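Long-range contacts in probable GTP-binding protein EngB (Pyrococcus horikoshii, PDB 2CXX), which probably binds and hydrolyses GTP, with magnesium as cofactor, and is thought to be needed for normal cell division and septation: residues A[88-93]-A[127-132]; A[94-99]-A[142-147]; A[110-115]-A[147-152]. One frame throughout, in Å; residues are numbered along the deposited sequence.

In the fold
All three contacts lie in the GTPase domain, and their segments alternate along the chain: 88-93, 94-99 and 110-115 come first, then 127-132, 142-147 and 147-152. Contact 1 pairs strands 85-91 and 125-130 in the sheet, at the GDP pocket. Contacts 2 and 3 share helix 138-149, which follows the second strand, and set it against helices 94-104 and 110-120 respectively. Their centres lie about 9 Å apart, and about 10 and 13 Å from that of contact 1. Leu145 packs on Val90, while Tyr115 and Phe149 pack on Val127, so apolar side chains join the helices to the strands that end at the nucleotide.

Contact 1. Residues A[88-93]-A[127-132]; sequences LVVDGK and VAVNKL. With GDP (guanosine-5'-diphosphate), chain D.
Asn130 and Lys131 begin the NKxD (G4) guanine-recognition motif of P-loop GTPases, and here they meet Asp91 and Gly92 where two neighbouring parallel strands, 85-91 and 125-130, run out. The strands are joined by Ala128 N to Leu88 O, by the nearly straight bond Val90 N to Ala128 O (3.0 Å, 174°) and by Asn130 N to Val90 O. Just past the first strand Gly92 N adds a bond to Asn130 O (2.8 Å). On one face of the pair Val90 CG2 packs on Val127 CG1 at 3.9 Å. Lys131, extended beyond CG, passes over the guanine with its CG 3.7 Å from GDP C6. Its NZ then forms a salt bridge with Asp91 OD2 (2.9 Å), met from above the carboxylate plane, and also bonds to Asn11 O of the P-loop. An alanine in place of Lys131 would probably leave the Asp91 carboxylate without its cation and the guanine without the cover of the chain beyond CB. Asp91 OD1 accepts from Ala94 N and, in a weak capping bond, from Lys93 N. Asn130 OD1 accepts from Ala165 N, while its ND2 bonds to Val12 O and lies 3.1 Å from GDP N7.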
loop_
_atom_site.group_PDB
_atom_site.type_symbol
_atom_site.label_atom_id
_atom_site.label_comp_id
_atom_site.label_asym_id
_atom_site.label_seq_id
_atom_site.Cartn_x
_atom_site.Cartn_y
_atom_site.Cartn_z
ATOM N N LEU A 88 -1.937 -1.918 1.441
ATOM C CA LEU A 88 -0.668 -1.227 1.445
ATOM C C LEU A 88 0.153 -1.925 0.363
ATOM O O LEU A 88 0.433 -3.119 0.450
ATOM C CB LEU A 88 0.042 -1.362 2.825
ATOM C CG LEU A 88 1.541 -1.005 2.877
ATOM C CD1 LEU A 88 1.831 0.439 2.510
ATOM C CD2 LEU A 88 2.064 -1.281 4.283
ATOM N N VAL A 89 0.556 -1.161 -0.649
ATOM C CA VAL A 89 1.387 -1.695 -1.735
ATOM C C VAL A 89 2.834 -1.478 -1.369
ATOM O O VAL A 89 3.187 -0.384 -1.024
ATOM C CB VAL A 89 1.114 -0.929 -3.007
ATOM C CG1 VAL A 89 1.739 -1.647 -4.180
ATOM C CG2 VAL A 89 -0.421 -0.799 -3.212
ATOM N N VAL A 90 3.660 -2.525 -1.403
ATOM C CA VAL A 90 5.100 -2.396 -1.149
ATOM C C VAL A 90 5.836 -2.971 -2.313
ATOM O O VAL A 90 5.309 -3.785 -3.076
ATOM C CB VAL A 90 5.591 -3.093 0.132
ATOM C CG1 VAL A 90 4.743 -2.542 1.355
ATOM C CG2 VAL A 90 5.465 -4.557 0.008
ATOM N N ASP A 91 7.092 -2.546 -2.452
ATOM C CA ASP A 91 7.931 -3.012 -3.548
ATOM C C ASP A 91 8.703 -4.161 -2.861
ATOM O O ASP A 91 9.539 -3.899 -2.035
ATOM C CB ASP A 91 8.837 -1.848 -3.982
ATOM C CG ASP A 91 9.906 -2.257 -4.973
ATOM O OD1 ASP A 91 10.229 -3.462 -5.025
ATOM O OD2 ASP A 91 10.426 -1.353 -5.664
ATOM N N GLY A 92 8.354 -5.406 -3.202
ATOM C CA GLY A 92 8.969 -6.570 -2.552
ATOM C C GLY A 92 10.489 -6.654 -2.689
ATOM O O GLY A 92 11.194 -7.148 -1.788
ATOM N N LYS A 93 11.004 -6.197 -3.826
ATOM C CA LYS A 93 12.483 -6.188 -3.999
ATOM C C LYS A 93 13.161 -5.123 -3.140
ATOM O O LYS A 93 14.129 -5.419 -2.411
ATOM C CB LYS A 93 12.883 -5.946 -5.468
ATOM C CG LYS A 93 14.432 -6.106 -5.627
ATOM C CD LYS A 93 14.911 -5.953 -7.037
ATOM C CE LYS A 93 16.449 -6.197 -7.111
ATOM N NZ LYS A 93 17.146 -5.426 -6.021
ATOM N N VAL A 127 -1.254 -6.534 2.511
ATOM C CA VAL A 127 -0.043 -5.989 1.936
ATOM C C VAL A 127 0.139 -6.602 0.567
ATOM O O VAL A 127 0.354 -7.813 0.468
ATOM C CB VAL A 127 1.205 -6.348 2.805
ATOM C CG1 VAL A 127 2.508 -5.838 2.123
ATOM C CG2 VAL A 127 1.025 -5.759 4.206
ATOM N N ALA A 128 0.068 -5.785 -0.489
ATOM C CA ALA A 128 0.303 -6.271 -1.859
ATOM C C ALA A 128 1.837 -6.201 -2.053
ATOM O O ALA A 128 2.402 -5.121 -2.103
ATOM C CB ALA A 128 -0.388 -5.349 -2.884
ATOM N N VAL A 129 2.503 -7.346 -2.140
ATOM C CA VAL A 129 3.952 -7.371 -2.297
ATOM C C VAL A 129 4.223 -7.380 -3.812
ATOM O O VAL A 129 4.271 -8.416 -4.472
ATOM C CB VAL A 129 4.537 -8.584 -1.569
ATOM C CG1 VAL A 129 6.074 -8.529 -1.710
ATOM C CG2 VAL A 129 4.106 -8.531 -0.039
ATOM N N ASN A 130 4.428 -6.187 -4.341
ATOM C CA ASN A 130 4.538 -5.997 -5.767
ATOM C C ASN A 130 5.946 -6.183 -6.290
ATOM O O ASN A 130 6.916 -6.209 -5.527
ATOM C CB ASN A 130 4.002 -4.600 -6.133
ATOM C CG ASN A 130 3.701 -4.453 -7.630
ATOM O OD1 ASN A 130 3.256 -5.402 -8.255
ATOM N ND2 ASN A 130 3.899 -3.262 -8.193
ATOM N N LYS A 131 6.005 -6.329 -7.600
ATOM C CA LYS A 131 7.246 -6.526 -8.375
ATOM C C LYS A 131 7.798 -7.917 -8.134
ATOM O O LYS A 131 9.009 -8.160 -8.111
ATOM C CB LYS A 131 8.293 -5.468 -8.047
ATOM C CG LYS A 131 7.703 -4.023 -8.204
ATOM C CD LYS A 131 8.805 -2.971 -8.320
ATOM C CE LYS A 131 8.266 -1.506 -8.428
ATOM N NZ LYS A 131 9.423 -0.541 -8.257
ATOM N N LEU A 132 6.876 -8.853 -8.003
ATOM C CA LEU A 132 7.289 -10.214 -7.745
ATOM C C LEU A 132 8.289 -10.755 -8.779
ATOM O O LEU A 132 9.155 -11.610 -8.480
ATOM C CB LEU A 132 6.041 -11.085 -7.726
ATOM C CG LEU A 132 6.212 -12.578 -7.538
ATOM C CD1 LEU A 132 7.073 -12.829 -6.295
ATOM C CD2 LEU A 132 4.816 -13.211 -7.400
HETATM P PB GDP D . 3.362 4.457 -8.076
HETATM O O1B GDP D . 4.242 5.655 -7.956
HETATM O O2B GDP D . 3.516 3.520 -6.812
HETATM O O3B GDP D . 1.966 4.655 -8.630
HETATM O O3A GDP D . 4.061 3.575 -9.197
HETATM P PA GDP D . 3.814 3.201 -10.730
HETATM O O1A GDP D . 2.589 2.384 -10.857
HETATM O O2A GDP D . 3.749 4.505 -11.608
HETATM O "O5'" GDP D . 5.023 2.207 -11.080
HETATM C "C5'" GDP D . 6.260 2.813 -10.855
HETATM C "C4'" GDP D . 7.354 2.063 -11.625
HETATM O "O4'" GDP D . 7.357 0.621 -11.229
HETATM C "C3'" GDP D . 7.207 1.987 -13.107
HETATM O "O3'" GDP D . 8.271 2.202 -14.043
HETATM C "C2'" GDP D . 6.331 0.737 -13.343
HETATM O "O2'" GDP D . 6.588 0.206 -14.697
HETATM C "C1'" GDP D . 7.081 -0.218 -12.410
HETATM N N9 GDP D . 6.289 -1.366 -11.946
HETATM C C8 GDP D . 4.985 -1.375 -11.401
HETATM N N7 GDP D . 4.648 -2.581 -11.096
HETATM C C5 GDP D . 5.678 -3.427 -11.411
HETATM C C6 GDP D . 5.904 -4.834 -11.308
HETATM O O6 GDP D . 5.080 -5.576 -10.871
HETATM N N1 GDP D . 7.122 -5.357 -11.731
HETATM C C2 GDP D . 8.089 -4.541 -12.248
HETATM N N2 GDP D . 9.273 -5.108 -12.660
HETATM N N3 GDP D . 7.905 -3.234 -12.358
HETATM C C4 GDP D . 6.723 -2.648 -11.952
#

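Contact 2. Residues A[94-99]-A[142-147]; sequences AAPEII and INFLAE
Helices 94-104 and 138-149 of the GTPase domain meet here through Pro96 and Ile99 on the first and Phe144 and Leu145 on the second. The short helical segments approach to 10.0 Å between axes and their directions differ by 46°; the gap is bridged mainly by side chains, with backbone atoms of Pro96 also touching the Phe144 ring. Phe144 contributes the most contact area of the residues here. Its CG stands anti to the backbone N (chi1 179°), and the CD2-CE2 side of the ring comes against the first helix. Pro96 CB touches Phe144 CD2 at 3.6 Å, and Pro96 CA lies equally near Phe144 CE2, approaching the ring obliquely. One turn further on, Ile99 CG2 reaches Phe144 CE2 at 4.0 Å, the two side chains sliding past each other in opposite directions.

In the P-loop GTPase fold the connection from strand 85-91 to strand 125-130 is a beta-alpha-beta crossover, which here carries both helix 94-104 and helix 110-120. Helix 138-149 follows the second strand, so the contact ties the start of that crossover to the next helix after it. Leu145 fills the side nearer the sheet. Its CD2 methyl meets Ile99 CD1 at 3.8 Å and touches Pro96 CG and Ala95 CB more loosely, each at 4.3 Å. One methyl thus serves three residues of the first helix, while Leu145 also packs on Phe160 of strand 160-162. Ile99 reaches Val112 of helix 110-120 and Pro109 just before it, so that helix adds to the same apolar cluster, while Ala95 CB lies against the Asp111 carboxylate. Phe144 is partly exposed and forms a cation-pi pair with Lys100, the residue after Ile99.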
loop_
_atom_site.group_PDB
_atom_site.type_symbol
_atom_site.label_atom_id
_atom_site.label_comp_id
_atom_site.label_asym_id
_atom_site.label_seq_id
_atom_site.Cartn_x
_atom_site.Cartn_y
_atom_site.Cartn_z
ATOM N N ALA A 94 12.697 -3.875 -3.202
ATOM C CA ALA A 94 13.334 -2.821 -2.447
ATOM C C ALA A 94 13.072 -2.706 -0.949
ATOM O O ALA A 94 13.976 -2.383 -0.169
ATOM C CB ALA A 94 13.026 -1.429 -3.122
ATOM N N ALA A 95 11.830 -2.944 -0.552
ATOM C CA ALA A 95 11.391 -2.781 0.834
ATOM C C ALA A 95 12.237 -3.382 1.912
ATOM O O ALA A 95 12.552 -2.705 2.883
ATOM C CB ALA A 95 9.932 -3.271 0.987
ATOM N N PRO A 96 12.679 -4.647 1.740
ATOM C CA PRO A 96 13.505 -5.177 2.835
ATOM C C PRO A 96 14.869 -4.467 2.964
ATOM O O PRO A 96 15.365 -4.267 4.082
ATOM C CB PRO A 96 13.649 -6.663 2.473
ATOM C CG PRO A 96 12.396 -6.950 1.605
ATOM C CD PRO A 96 12.316 -5.698 0.768
ATOM N N GLU A 97 15.436 -4.026 1.835
ATOM C CA GLU A 97 16.742 -3.411 1.898
ATOM C C GLU A 97 16.610 -1.994 2.411
ATOM O O GLU A 97 17.482 -1.513 3.110
ATOM C CB GLU A 97 17.402 -3.472 0.518
ATOM C CG GLU A 97 17.650 -4.923 0.089
ATOM C CD GLU A 97 18.414 -5.705 1.154
ATOM O OE1 GLU A 97 19.547 -5.293 1.487
ATOM O OE2 GLU A 97 17.871 -6.716 1.683
ATOM N N ILE A 98 15.495 -1.319 2.089
ATOM C CA ILE A 98 15.274 0.020 2.618
ATOM C C ILE A 98 15.092 -0.087 4.138
ATOM O O ILE A 98 15.642 0.701 4.888
ATOM C CB ILE A 98 14.016 0.639 1.978
ATOM C CG1 ILE A 98 14.333 0.927 0.501
ATOM C CG2 ILE A 98 13.583 1.952 2.667
ATOM C CD1 ILE A 98 13.094 1.319 -0.288
ATOM N N ILE A 99 14.335 -1.091 4.582
ATOM C CA ILE A 99 14.088 -1.236 6.015
ATOM C C ILE A 99 15.412 -1.381 6.744
ATOM O O ILE A 99 15.635 -0.687 7.700
ATOM C CB ILE A 99 13.172 -2.428 6.302
ATOM C CG1 ILE A 99 11.746 -2.014 5.955
ATOM C CG2 ILE A 99 13.233 -2.867 7.812
ATOM C CD1 ILE A 99 10.798 -3.245 5.895
ATOM N N ILE A 142 8.639 -12.006 2.327
ATOM C CA ILE A 142 7.401 -11.950 3.098
ATOM C C ILE A 142 7.662 -12.314 4.559
ATOM O O ILE A 142 7.080 -11.713 5.449
ATOM C CB ILE A 142 6.356 -12.876 2.453
ATOM C CG1 ILE A 142 5.903 -12.224 1.125
ATOM C CG2 ILE A 142 5.247 -13.167 3.408
ATOM C CD1 ILE A 142 4.826 -12.958 0.396
ATOM N N ASN A 143 8.574 -13.237 4.834
ATOM C CA ASN A 143 8.830 -13.575 6.228
ATOM C C ASN A 143 9.509 -12.424 6.911
ATOM O O ASN A 143 9.237 -12.150 8.084
ATOM C CB ASN A 143 9.720 -14.803 6.378
ATOM C CG ASN A 143 8.995 -16.087 6.033
ATOM O OD1 ASN A 143 7.763 -16.129 6.001
ATOM N ND2 ASN A 143 9.740 -17.146 5.811
ATOM N N PHE A 144 10.404 -11.735 6.193
ATOM C CA PHE A 144 11.110 -10.591 6.762
ATOM C C PHE A 144 10.115 -9.464 7.074
ATOM O O PHE A 144 10.137 -8.869 8.157
ATOM C CB PHE A 144 12.185 -10.089 5.730
ATOM C CG PHE A 144 12.952 -8.903 6.176
ATOM C CD1 PHE A 144 14.067 -9.052 6.994
ATOM C CD2 PHE A 144 12.563 -7.621 5.788
ATOM C CE1 PHE A 144 14.772 -7.946 7.404
ATOM C CE2 PHE A 144 13.239 -6.523 6.182
ATOM C CZ PHE A 144 14.361 -6.659 6.998
ATOM N N LEU A 145 9.250 -9.155 6.106
ATOM C CA LEU A 145 8.296 -8.083 6.273
ATOM C C LEU A 145 7.332 -8.428 7.394
ATOM O O LEU A 145 6.927 -7.559 8.145
ATOM C CB LEU A 145 7.526 -7.844 4.948
ATOM C CG LEU A 145 8.322 -7.372 3.718
ATOM C CD1 LEU A 145 7.387 -7.090 2.543
ATOM C CD2 LEU A 145 9.037 -6.116 4.094
ATOM N N ALA A 146 6.951 -9.694 7.511
ATOM C CA ALA A 146 6.008 -10.064 8.563
ATOM C C ALA A 146 6.631 -9.790 9.933
ATOM O O ALA A 146 5.981 -9.234 10.803
ATOM C CB ALA A 146 5.583 -11.540 8.425
ATOM N N GLU A 147 7.912 -10.127 10.108
ATOM C CA GLU A 147 8.574 -9.876 11.379
ATOM C C GLU A 147 8.683 -8.343 11.640
ATOM O O GLU A 147 8.427 -7.891 12.747
ATOM C CB GLU A 147 9.963 -10.551 11.319
ATOM C CG GLU A 147 10.666 -10.814 12.649
ATOM C CD GLU A 147 11.355 -9.628 13.210
ATOM O OE1 GLU A 147 11.890 -8.837 12.426
ATOM O OE2 GLU A 147 11.390 -9.483 14.459
#

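Contact 3. Residues A[110-115]-A[147-152]; sequences IDVEFY and EKFEVP
The rings of Tyr115 and Phe149 lie nearly parallel, their planes 23° apart, but slid so far that they barely overlap, with centroids 5.0 Å from each other. One face of Phe149 carries Tyr115 CB in a CH-pi contact, 4.1 Å from the ring centroid, and Asp111 O on the same side. At the edge of Phe149, near its plane, stands the Val112 CG2 methyl, 3.9 Å from Phe149 CE1. Tyr115 in turn has Phe149 CD2 over one face, 3.5 Å from Tyr115 CG, which chi1 (-176°, anti to the backbone N) sets there. Farther along the tyrosine Val151 CG2 comes in obliquely, 3.4 Å from Tyr115 OH. The Tyr115 side chain crosses those of Phe149 and Val151 at about a right angle.

Helix 110-120 thereby packs on the C-terminal turn of helix 138-149. That turn closes with a Schellman motif, in which Glu150 takes a positive phi (63°) and the chain folds back to bring Val151 beside Tyr115. Val112 also leans on the turn, its CG1 3.7 Å from Lys148 O. Leu88 and Val127 of the central sheet touch both Tyr115 and Phe149, placing the rings between helix and strands. Lys148 sends its ammonium away to a salt bridge with Glu103, beside a long pairing with Glu147. Apolar packing of rings and methyls therefore dominates between the two segments, a few backbone oxygens and the tyrosine OH joining in van der Waals contact, while the stronger partner of the lysine charge lies outside.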
loop_
_atom_site.group_PDB
_atom_site.type_symbol
_atom_site.label_atom_id
_atom_site.label_comp_id
_atom_site.label_asym_id
_atom_site.label_seq_id
_atom_site.Cartn_x
_atom_site.Cartn_y
_atom_site.Cartn_z
ATOM N N ILE A 110 9.227 3.910 6.583
ATOM C CA ILE A 110 7.863 4.330 6.257
ATOM C C ILE A 110 6.868 3.145 6.193
ATOM O O ILE A 110 5.704 3.219 6.694
ATOM C CB ILE A 110 7.860 4.990 4.865
ATOM C CG1 ILE A 110 8.587 6.321 4.900
ATOM C CG2 ILE A 110 6.445 5.176 4.378
ATOM C CD1 ILE A 110 8.729 6.926 3.521
ATOM N N ASP A 111 7.252 2.083 5.539
ATOM C CA ASP A 111 6.351 0.939 5.404
ATOM C C ASP A 111 5.931 0.320 6.730
ATOM O O ASP A 111 4.791 -0.130 6.916
ATOM C CB ASP A 111 6.983 -0.156 4.547
ATOM C CG ASP A 111 6.899 0.139 3.032
ATOM O OD1 ASP A 111 6.062 0.931 2.562
ATOM O OD2 ASP A 111 7.730 -0.423 2.316
ATOM N N VAL A 112 6.904 0.245 7.639
ATOM C CA VAL A 112 6.694 -0.338 8.954
ATOM C C VAL A 112 5.806 0.632 9.759
ATOM O O VAL A 112 4.837 0.231 10.383
ATOM C CB VAL A 112 8.027 -0.469 9.644
ATOM C CG1 VAL A 112 7.824 -0.762 11.147
ATOM C CG2 VAL A 112 8.871 -1.535 8.962
ATOM N N GLU A 113 6.152 1.899 9.716
ATOM C CA GLU A 113 5.412 2.913 10.430
ATOM C C GLU A 113 3.971 2.903 9.986
ATOM O O GLU A 113 3.045 2.909 10.826
ATOM C CB GLU A 113 6.008 4.311 10.186
ATOM C CG GLU A 113 5.333 5.333 11.061
ATOM C CD GLU A 113 5.729 6.778 10.758
ATOM O OE1 GLU A 113 5.280 7.693 11.498
ATOM O OE2 GLU A 113 6.459 7.015 9.763
ATOM N N PHE A 114 3.747 2.841 8.672
ATOM C CA PHE A 114 2.367 2.888 8.186
ATOM C C PHE A 114 1.527 1.645 8.467
ATOM O O PHE A 114 0.356 1.756 8.851
ATOM C CB PHE A 114 2.327 3.190 6.682
ATOM C CG PHE A 114 0.980 3.587 6.210
ATOM C CD1 PHE A 114 0.417 4.773 6.609
ATOM C CD2 PHE A 114 0.260 2.733 5.393
ATOM C CE1 PHE A 114 -0.898 5.095 6.174
ATOM C CE2 PHE A 114 -1.039 3.037 4.952
ATOM C CZ PHE A 114 -1.609 4.231 5.359
ATOM N N TYR A 115 2.089 0.477 8.289
ATOM C CA TYR A 115 1.336 -0.730 8.597
ATOM C C TYR A 115 0.989 -0.727 10.099
ATOM O O TYR A 115 -0.136 -1.068 10.524
ATOM C CB TYR A 115 2.160 -1.983 8.260
ATOM C CG TYR A 115 1.402 -3.266 8.460
ATOM C CD1 TYR A 115 1.365 -3.866 9.698
ATOM C CD2 TYR A 115 0.655 -3.822 7.424
ATOM C CE1 TYR A 115 0.577 -5.009 9.948
ATOM C CE2 TYR A 115 -0.130 -4.980 7.641
ATOM C CZ TYR A 115 -0.151 -5.552 8.920
ATOM O OH TYR A 115 -0.837 -6.703 9.199
ATOM N N GLU A 147 7.912 -10.127 10.108
ATOM C CA GLU A 147 8.574 -9.876 11.379
ATOM C C GLU A 147 8.683 -8.343 11.640
ATOM O O GLU A 147 8.427 -7.891 12.747
ATOM C CB GLU A 147 9.963 -10.551 11.319
ATOM C CG GLU A 147 10.666 -10.814 12.649
ATOM C CD GLU A 147 11.355 -9.628 13.210
ATOM O OE1 GLU A 147 11.890 -8.837 12.426
ATOM O OE2 GLU A 147 11.390 -9.483 14.459
ATOM N N LYS A 148 9.018 -7.549 10.613
ATOM C CA LYS A 148 9.175 -6.104 10.824
ATOM C C LYS A 148 7.844 -5.375 11.053
ATOM O O LYS A 148 7.790 -4.371 11.788
ATOM C CB LYS A 148 9.902 -5.474 9.615
ATOM C CG LYS A 148 11.367 -5.942 9.467
ATOM C CD LYS A 148 12.196 -5.437 10.614
ATOM C CE LYS A 148 13.555 -6.123 10.663
ATOM N NZ LYS A 148 14.326 -5.737 11.897
ATOM N N PHE A 149 6.785 -5.877 10.424
ATOM C CA PHE A 149 5.442 -5.267 10.543
ATOM C C PHE A 149 4.665 -5.804 11.781
ATOM O O PHE A 149 3.557 -5.373 12.040
ATOM C CB PHE A 149 4.597 -5.624 9.327
ATOM C CG PHE A 149 4.937 -4.867 8.055
ATOM C CD1 PHE A 149 6.137 -4.133 7.923
ATOM C CD2 PHE A 149 4.068 -4.976 6.933
ATOM C CE1 PHE A 149 6.461 -3.538 6.720
ATOM C CE2 PHE A 149 4.401 -4.384 5.705
ATOM C CZ PHE A 149 5.597 -3.666 5.594
ATOM N N GLU A 150 5.261 -6.744 12.518
ATOM C CA GLU A 150 4.619 -7.365 13.705
ATOM C C GLU A 150 3.359 -8.131 13.335
ATOM O O GLU A 150 2.299 -7.986 13.941
ATOM C CB GLU A 150 4.307 -6.325 14.826
ATOM C CG GLU A 150 5.583 -5.720 15.394
ATOM C CD GLU A 150 5.348 -4.704 16.495
ATOM O OE1 GLU A 150 4.175 -4.429 16.859
ATOM O OE2 GLU A 150 6.361 -4.171 16.981
ATOM N N VAL A 151 3.502 -8.948 12.299
ATOM C CA VAL A 151 2.452 -9.815 11.797
ATOM C C VAL A 151 2.718 -11.229 12.298
ATOM O O VAL A 151 3.797 -11.770 12.081
ATOM C CB VAL A 151 2.422 -9.844 10.287
ATOM C CG1 VAL A 151 1.437 -10.844 9.818
ATOM C CG2 VAL A 151 2.010 -8.473 9.781
ATOM N N PRO A 152 1.735 -11.823 13.011
ATOM C CA PRO A 152 1.883 -13.187 13.541
ATOM C C PRO A 152 2.083 -14.215 12.424
ATOM O O PRO A 152 1.490 -14.118 11.355
ATOM C CB PRO A 152 0.567 -13.446 14.299
ATOM C CG PRO A 152 -0.014 -12.081 14.593
ATOM C CD PRO A 152 0.447 -11.208 13.408
#